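Side-chain contacts in amorpha-4,11-diene synthase (Artemisia annua, PDB 4GAX), which probably cyclises farnesyl diphosphate to a sesquiterpene, with loss of diphosphate, as plant terpene synthases of its kind do: residues L59-E62 against V63-L66; Y94-E97 against Q98-D101; Y491-N494 against L495-Q499. All coordinates share one frame; numbering follows the deposited sequence.

Contact 1: L59-E62 against V63-L66; sequences LKKE and VRQL
Val63, Arg64, Gln65 and Leu66 each donate a backbone N-H to the carbonyl four residues earlier, from Leu59 to Glu62, with N-H...O angles of 152° to 159°, the geometry of an uninterrupted alpha helix. On one flank Lys60 and Arg64 run side by side and point the same way. With its CG anti to its carbonyl carbon (chi1 -71°), the arginine chain starts close over the turn, Arg64 CG lying 3.3 Å from Lys60 O, and then runs extended to NE. The two cationic ends approach as like charges, Lys60 NZ to Arg64 NH2 being 3.7 Å, but Arg64 NE is engaged in a salt bridge with Glu99 of helix 97-111, a carboxylate that probably eases the crowding of positive charge. Helix 52-71, to which both segments belong, is an amphipathic element of the all-helical N-terminal domain: Leu59 and Val63 meet helix 238-269, while Val63 and Leu66 reach helix 77-89. Within the turn Val63 CG2 sits 3.4 Å from Leu59 O, and Leu66 CG is 3.3 Å from Glu62 O. The outer polar ends find partners of their own: Lys61 NZ makes a salt bridge with Asp58, Gln65 NE2 a hydrogen bond with Glu69, and Glu62 OE1, at the end of a chain extended beyond CG, a hydrogen bond with Thr239.

Contact 2: Y94-E97 against Q98-D101; sequences YLFE and QEID
Phe96 O receives Ile100 N at 2.8 Å and Glu97 O receives Asp101 N at 2.9 Å, with N-H...O angles of 161° and 168°, so the carbonyls of the N-cap residue and of its successor are both satisfied within the first turn. One residue earlier, Leu95 O is served by a water that donates to it at 2.7 Å. The same water donates to Glu99 OE2 at 2.8 Å, bridging the 3-10 turn to the helix. Glu99 OE2 therefore has two partners, Arg64 being the second. A bend in the Glu99 chain (chi2 84°) folds the carboxylate back over the backbone of Phe96: Glu99 OE1 stands 3.2 Å from Phe96 CA and lies at the edge of the phenyl ring, near its plane. One face of that ring carries Leu95 CB. Ile100 brings CG1 to 3.2 Å from Phe96 O, beside the oxygen that its own N-H binds, and to 4.2 Å from Phe96 CB in an apolar contact.

The carboxylates of Glu97 and Asp101 are not in contact, Glu97 OE2 and Asp101 OD1 being 4.7 Å apart; Asp101 OD1 is hydrogen-bonded to Gln130. At the start of the segment, Tyr94 OH is hydrogen-bonded to Glu247 of helix 238-269. The acidic groups of Glu97 and Glu99 in the first turn would probably interact favourably with the positive end of the helix dipole. A 3-10 turn leading through an N-cap residue into helix 97-111, after helix 77-89, is a helix-to-helix connection of the alpha-helical N-terminal domain of plant terpene synthases.

Contact 3: Y491-N494 against L495-Q499; sequences YAKN and LLYKQ
The phenol ring of Tyr491 takes Leu495 CD1 over one face, 3.8 Å from the ring centroid and only 10° off the normal, a CH-pi contact centred on the ring. The other methyl works nearer the rim, Leu495 CD2 lying 3.7 Å from Tyr491 CE1. This meeting depends on the tyrosine torsion: CG stands opposite the backbone N (chi1 -169°), which places the ring beside its own carbonyl carbon, where the leucine one turn later can reach it. Tyr497 is met differently, by an aliphatic chain that runs alongside it: Lys493 CD comes to 4.2 Å from Tyr497 CE2, and Lys493 O lies obliquely to the ring, 3.2 Å from Tyr497 CD2. Both pairs are i to i+4 contacts on helix 489-513 of the metal-binding terpene synthase family region, where Leu495 N binds Tyr491 O at 2.9 Å and Tyr497 N binds Lys493 O at 2.9 Å. The buried side of the helix is apolar: Ala492 meets Met482, and Leu496 packs on Val478 and Tyr481 of helix 478-485. Leu495 also touches Tyr481. With an alanine in place of Leu495 both methyls are gone, and the Tyr491 ring, its CH-pi partner lost, would probably be freer to turn. Among the polar side chains, Asn494 ND2 bonds back to Glu490 O, whereas Lys498 NZ forms a salt bridge with Asp502.

Contacts 1 and 2 form one neighbourhood, their centres about 12 Å apart, both inside the N-terminal domain. They are joined directly: Arg64 NE and Glu99 OE2 form a salt bridge at 3.0 Å, and Phe96 wedges its ring against helix 52-71, with Phe96 CZ 3.4 Å from Val63 CG1. Contact 3 stands apart on the opposite side of the chain's centre, its centre about 48 Å from that of contact 1 and about 40 Å from that of contact 2, with nearest atoms about 38 and 30 Å away. It belongs to the metal-binding domain, which in class I terpene synthases houses the active site, whereas contacts 1 and 2 are local turns whose mutual pairs join helix 52-71 to the start of helix 97-111.

Contact 1: L59-E62 against V63-L66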
loop_
_atom_site.group_PDB
_atom_site.type_symbol
_atom_site.label_atom_id
_atom_site.label_comp_id
_atom_site.label_asym_id
_atom_site.label_seq_id
_atom_site.Cartn_x
_atom_site.Cartn_y
_atom_site.Cartn_z
ATOM N N LEU A 59 29.744 0.522 -0.392
ATOM C CA LEU A 59 28.840 0.611 -1.533
ATOM C C LEU A 59 27.988 1.871 -1.434
ATOM O O LEU A 59 27.797 2.578 -2.423
ATOM C CB LEU A 59 27.934 -0.615 -1.611
ATOM C CG LEU A 59 28.606 -1.908 -2.083
ATOM C CD1 LEU A 59 27.637 -3.077 -1.942
ATOM C CD2 LEU A 59 29.083 -1.777 -3.528
ATOM N N LYS A 60 27.477 2.135 -0.233
ATOM C CA LYS A 60 26.679 3.330 0.046
ATOM C C LYS A 60 27.384 4.622 -0.347
ATOM O O LYS A 60 26.773 5.516 -0.942
ATOM C CB LYS A 60 26.315 3.394 1.533
ATOM C CG LYS A 60 24.863 3.077 1.818
ATOM C CD LYS A 60 24.701 1.786 2.602
ATOM C CE LYS A 60 24.546 2.063 4.088
ATOM N NZ LYS A 60 24.181 3.487 4.336
ATOM N N LYS A 61 28.668 4.718 -0.013
ATOM C CA LYS A 61 29.448 5.911 -0.325
ATOM C C LYS A 61 29.655 6.086 -1.828
ATOM O O LYS A 61 29.713 7.213 -2.329
ATOM C CB LYS A 61 30.812 5.853 0.362
ATOM C CG LYS A 61 30.758 5.573 1.854
ATOM C CD LYS A 61 32.145 5.724 2.469
ATOM C CE LYS A 61 32.205 5.133 3.869
ATOM N NZ LYS A 61 33.100 3.938 3.912
ATOM N N GLU A 62 29.816 4.983 -2.548
ATOM C CA GLU A 62 29.961 5.066 -3.997
ATOM C C GLU A 62 28.667 5.613 -4.599
ATOM O O GLU A 62 28.695 6.433 -5.516
ATOM C CB GLU A 62 30.248 3.689 -4.601
ATOM C CG GLU A 62 31.504 3.012 -4.096
ATOM C CD GLU A 62 31.762 1.688 -4.805
ATOM O OE1 GLU A 62 31.517 1.615 -6.034
ATOM O OE2 GLU A 62 32.194 0.722 -4.134
ATOM N N VAL A 63 27.531 5.145 -4.088
ATOM C CA VAL A 63 26.235 5.616 -4.576
ATOM C C VAL A 63 25.974 7.083 -4.220
ATOM O O VAL A 63 25.413 7.835 -5.027
ATOM C CB VAL A 63 25.077 4.727 -4.063
ATOM C CG1 VAL A 63 23.716 5.266 -4.534
ATOM C CG2 VAL A 63 25.273 3.284 -4.549
ATOM N N ARG A 64 26.376 7.504 -3.025
ATOM C CA ARG A 64 26.240 8.920 -2.682
ATOM C C ARG A 64 27.010 9.765 -3.674
ATOM O O ARG A 64 26.501 10.776 -4.157
ATOM C CB ARG A 64 26.723 9.208 -1.268
ATOM C CG ARG A 64 25.811 8.645 -0.235
ATOM C CD ARG A 64 26.143 9.164 1.141
ATOM N NE ARG A 64 25.252 8.559 2.118
ATOM C CZ ARG A 64 25.610 7.601 2.965
ATOM N NH1 ARG A 64 26.862 7.160 2.983
ATOM N NH2 ARG A 64 24.716 7.108 3.816
ATOM N N GLN A 65 28.229 9.333 -3.994
ATOM C CA GLN A 65 29.073 10.055 -4.929
ATOM C C GLN A 65 28.463 10.121 -6.336
ATOM O O GLN A 65 28.573 11.143 -7.017
ATOM C CB GLN A 65 30.475 9.439 -4.964
ATOM C CG GLN A 65 31.400 9.999 -6.037
ATOM C CD GLN A 65 31.869 11.423 -5.738
ATOM O OE1 GLN A 65 31.552 11.996 -4.690
ATOM N NE2 GLN A 65 32.632 11.996 -6.665
ATOM N N LEU A 66 27.825 9.035 -6.769
ATOM C CA LEU A 66 27.124 9.021 -8.055
ATOM C C LEU A 66 26.027 10.079 -8.107
ATOM O O LEU A 66 25.888 10.799 -9.100
ATOM C CB LEU A 66 26.492 7.653 -8.306
ATOM C CG LEU A 66 27.435 6.486 -8.593
ATOM C CD1 LEU A 66 26.634 5.220 -8.832
ATOM C CD2 LEU A 66 28.338 6.797 -9.779
#

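Contact 2: Y94-E97 against Q98-D101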
loop_
_atom_site.group_PDB
_atom_site.type_symbol
_atom_site.label_atom_id
_atom_site.label_comp_id
_atom_site.label_asym_id
_atom_site.label_seq_id
_atom_site.Cartn_x
_atom_site.Cartn_y
_atom_site.Cartn_z
ATOM N N TYR A 94 15.387 4.042 0.841
ATOM C CA TYR A 94 15.494 4.350 2.280
ATOM C C TYR A 94 16.930 4.548 2.741
ATOM O O TYR A 94 17.161 5.121 3.799
ATOM C CB TYR A 94 14.841 3.263 3.146
ATOM C CG TYR A 94 15.477 1.905 2.997
ATOM C CD1 TYR A 94 16.528 1.503 3.826
ATOM C CD2 TYR A 94 15.027 1.012 2.031
ATOM C CE1 TYR A 94 17.110 0.248 3.687
ATOM C CE2 TYR A 94 15.602 -0.242 1.886
ATOM C CZ TYR A 94 16.641 -0.617 2.715
ATOM O OH TYR A 94 17.201 -1.863 2.561
ATOM N N LEU A 95 17.898 4.063 1.959
ATOM C CA LEU A 95 19.304 4.299 2.286
ATOM C C LEU A 95 19.737 5.713 1.916
ATOM O O LEU A 95 20.728 6.211 2.431
ATOM C CB LEU A 95 20.206 3.307 1.548
ATOM C CG LEU A 95 20.074 1.826 1.915
ATOM C CD1 LEU A 95 21.103 1.048 1.124
ATOM C CD2 LEU A 95 20.294 1.625 3.409
ATOM N N PHE A 96 18.989 6.358 1.026
ATOM C CA PHE A 96 19.393 7.659 0.492
ATOM C C PHE A 96 18.256 8.678 0.515
ATOM O O PHE A 96 18.067 9.442 -0.444
ATOM C CB PHE A 96 19.888 7.475 -0.942
ATOM C CG PHE A 96 20.946 6.421 -1.070
ATOM C CD1 PHE A 96 22.242 6.688 -0.678
ATOM C CD2 PHE A 96 20.641 5.157 -1.561
ATOM C CE1 PHE A 96 23.245 5.717 -0.789
ATOM C CE2 PHE A 96 21.635 4.179 -1.677
ATOM C CZ PHE A 96 22.938 4.465 -1.283
ATOM N N GLU A 97 17.510 8.677 1.616
ATOM C CA GLU A 97 16.324 9.506 1.770
ATOM C C GLU A 97 16.662 10.973 1.592
ATOM O O GLU A 97 16.043 11.675 0.773
ATOM C CB GLU A 97 15.717 9.294 3.158
ATOM C CG GLU A 97 14.211 9.239 3.169
ATOM C CD GLU A 97 13.676 8.025 2.428
ATOM O OE1 GLU A 97 13.707 6.915 3.001
ATOM O OE2 GLU A 97 13.226 8.174 1.271
ATOM N N GLN A 98 17.639 11.441 2.362
ATOM C CA GLN A 98 18.011 12.848 2.304
ATOM C C GLN A 98 18.542 13.196 0.921
ATOM O O GLN A 98 18.212 14.252 0.367
ATOM C CB GLN A 98 19.038 13.201 3.391
ATOM C CG GLN A 98 19.199 14.716 3.623
ATOM C CD GLN A 98 20.102 15.380 2.590
ATOM O OE1 GLN A 98 20.949 14.719 1.978
ATOM N NE2 GLN A 98 19.922 16.691 2.385
ATOM N N GLU A 99 19.367 12.313 0.363
ATOM C CA GLU A 99 20.011 12.602 -0.923
ATOM C C GLU A 99 18.972 12.707 -2.032
ATOM O O GLU A 99 19.037 13.610 -2.867
ATOM C CB GLU A 99 21.068 11.548 -1.276
ATOM C CG GLU A 99 22.302 11.578 -0.386
ATOM C CD GLU A 99 22.136 10.802 0.914
ATOM O OE1 GLU A 99 21.018 10.323 1.214
ATOM O OE2 GLU A 99 23.140 10.675 1.652
ATOM N N ILE A 100 18.005 11.794 -2.020
ATOM C CA ILE A 100 16.948 11.785 -3.030
ATOM C C ILE A 100 15.969 12.948 -2.849
ATOM O O ILE A 100 15.627 13.629 -3.815
ATOM C CB ILE A 100 16.190 10.449 -3.018
ATOM C CG1 ILE A 100 17.105 9.328 -3.517
ATOM C CG2 ILE A 100 14.950 10.516 -3.884
ATOM C CD1 ILE A 100 16.441 7.962 -3.436
ATOM N N ASP A 101 15.497 13.169 -1.627
ATOM C CA ASP A 101 14.624 14.323 -1.384
ATOM C C ASP A 101 15.311 15.607 -1.801
ATOM O O ASP A 101 14.718 16.440 -2.480
ATOM C CB ASP A 101 14.192 14.394 0.085
ATOM C CG ASP A 101 13.312 13.211 0.480
ATOM O OD1 ASP A 101 12.824 12.498 -0.436
ATOM O OD2 ASP A 101 13.125 12.983 1.691
HETATM O O HOH W 1 22.545 8.223 2.859
#

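Contact 3: Y491-N494 against L495-Q499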
loop_
_atom_site.group_PDB
_atom_site.type_symbol
_atom_site.label_atom_id
_atom_site.label_comp_id
_atom_site.label_asym_id
_atom_site.label_seq_id
_atom_site.Cartn_x
_atom_site.Cartn_y
_atom_site.Cartn_z
ATOM N N TYR A 491 -21.436 -5.509 -20.273
ATOM C CA TYR A 491 -21.531 -4.054 -20.183
ATOM C C TYR A 491 -21.382 -3.631 -18.727
ATOM O O TYR A 491 -20.672 -2.681 -18.421
ATOM C CB TYR A 491 -22.880 -3.595 -20.746
ATOM C CG TYR A 491 -23.045 -2.099 -20.958
ATOM C CD1 TYR A 491 -21.946 -1.244 -21.026
ATOM C CD2 TYR A 491 -24.316 -1.546 -21.097
ATOM C CE1 TYR A 491 -22.117 0.130 -21.220
ATOM C CE2 TYR A 491 -24.497 -0.184 -21.291
ATOM C CZ TYR A 491 -23.398 0.650 -21.355
ATOM O OH TYR A 491 -23.589 2.006 -21.549
ATOM N N ALA A 492 -22.043 -4.354 -17.827
ATOM C CA ALA A 492 -21.916 -4.092 -16.396
ATOM C C ALA A 492 -20.462 -4.114 -15.945
ATOM O O ALA A 492 -20.002 -3.202 -15.239
ATOM C CB ALA A 492 -22.748 -5.095 -15.590
ATOM N N LYS A 493 -19.726 -5.139 -16.366
ATOM C CA LYS A 493 -18.321 -5.260 -15.975
ATOM C C LYS A 493 -17.508 -4.074 -16.471
ATOM O O LYS A 493 -16.678 -3.532 -15.740
ATOM C CB LYS A 493 -17.710 -6.564 -16.498
ATOM C CG LYS A 493 -18.160 -7.828 -15.768
ATOM C CD LYS A 493 -17.412 -8.033 -14.455
ATOM C CE LYS A 493 -16.675 -9.370 -14.445
ATOM N NZ LYS A 493 -16.169 -9.732 -13.086
ATOM N N ASN A 494 -17.742 -3.667 -17.714
ATOM C CA ASN A 494 -17.056 -2.489 -18.246
ATOM C C ASN A 494 -17.371 -1.201 -17.477
ATOM O O ASN A 494 -16.474 -0.388 -17.203
ATOM C CB ASN A 494 -17.366 -2.313 -19.732
ATOM C CG ASN A 494 -16.466 -3.160 -20.608
ATOM O OD1 ASN A 494 -15.358 -2.743 -20.962
ATOM N ND2 ASN A 494 -16.928 -4.365 -20.951
ATOM N N LEU A 495 -18.642 -1.028 -17.127
ATOM C CA LEU A 495 -19.071 0.137 -16.368
ATOM C C LEU A 495 -18.438 0.150 -14.987
ATOM O O LEU A 495 -17.909 1.180 -14.549
ATOM C CB LEU A 495 -20.588 0.149 -16.245
ATOM C CG LEU A 495 -21.305 0.395 -17.572
ATOM C CD1 LEU A 495 -22.807 0.169 -17.441
ATOM C CD2 LEU A 495 -21.022 1.788 -18.101
ATOM N N LEU A 496 -18.484 -0.994 -14.307
ATOM C CA LEU A 496 -17.918 -1.105 -12.966
ATOM C C LEU A 496 -16.415 -0.917 -12.984
ATOM O O LEU A 496 -15.853 -0.296 -12.085
ATOM C CB LEU A 496 -18.269 -2.461 -12.322
ATOM C CG LEU A 496 -19.727 -2.702 -11.941
ATOM C CD1 LEU A 496 -19.878 -4.070 -11.272
ATOM C CD2 LEU A 496 -20.260 -1.596 -11.029
ATOM N N TYR A 497 -15.752 -1.429 -14.016
ATOM C CA TYR A 497 -14.307 -1.255 -14.086
ATOM C C TYR A 497 -13.899 0.195 -14.389
ATOM O O TYR A 497 -12.908 0.692 -13.852
ATOM C CB TYR A 497 -13.668 -2.275 -15.033
ATOM C CG TYR A 497 -13.500 -3.631 -14.373
ATOM C CD1 TYR A 497 -12.983 -3.732 -13.082
ATOM C CD2 TYR A 497 -13.878 -4.802 -15.018
ATOM C CE1 TYR A 497 -12.828 -4.960 -12.462
ATOM C CE2 TYR A 497 -13.731 -6.040 -14.401
ATOM C CZ TYR A 497 -13.206 -6.110 -13.121
ATOM O OH TYR A 497 -13.052 -7.329 -12.493
ATOM N N LYS A 498 -14.679 0.891 -15.205
ATOM C CA LYS A 498 -14.411 2.314 -15.438
ATOM C C LYS A 498 -14.570 3.137 -14.143
ATOM O O LYS A 498 -13.765 4.027 -13.862
ATOM C CB LYS A 498 -15.296 2.868 -16.561
ATOM C CG LYS A 498 -15.522 4.377 -16.474
ATOM C CD LYS A 498 -15.088 5.111 -17.727
ATOM C CE LYS A 498 -15.919 6.378 -17.915
ATOM N NZ LYS A 498 -15.890 7.253 -16.706
ATOM N N GLN A 499 -15.595 2.825 -13.352
ATOM C CA GLN A 499 -15.787 3.484 -12.057
ATOM C C GLN A 499 -14.559 3.308 -11.158
ATOM O O GLN A 499 -14.125 4.242 -10.458
ATOM C CB GLN A 499 -17.043 2.930 -11.386
ATOM C CG GLN A 499 -17.330 3.447 -9.992
ATOM C CD GLN A 499 -18.650 2.904 -9.463
ATOM O OE1 GLN A 499 -18.905 1.699 -9.520
ATOM N NE2 GLN A 499 -19.504 3.795 -8.970
#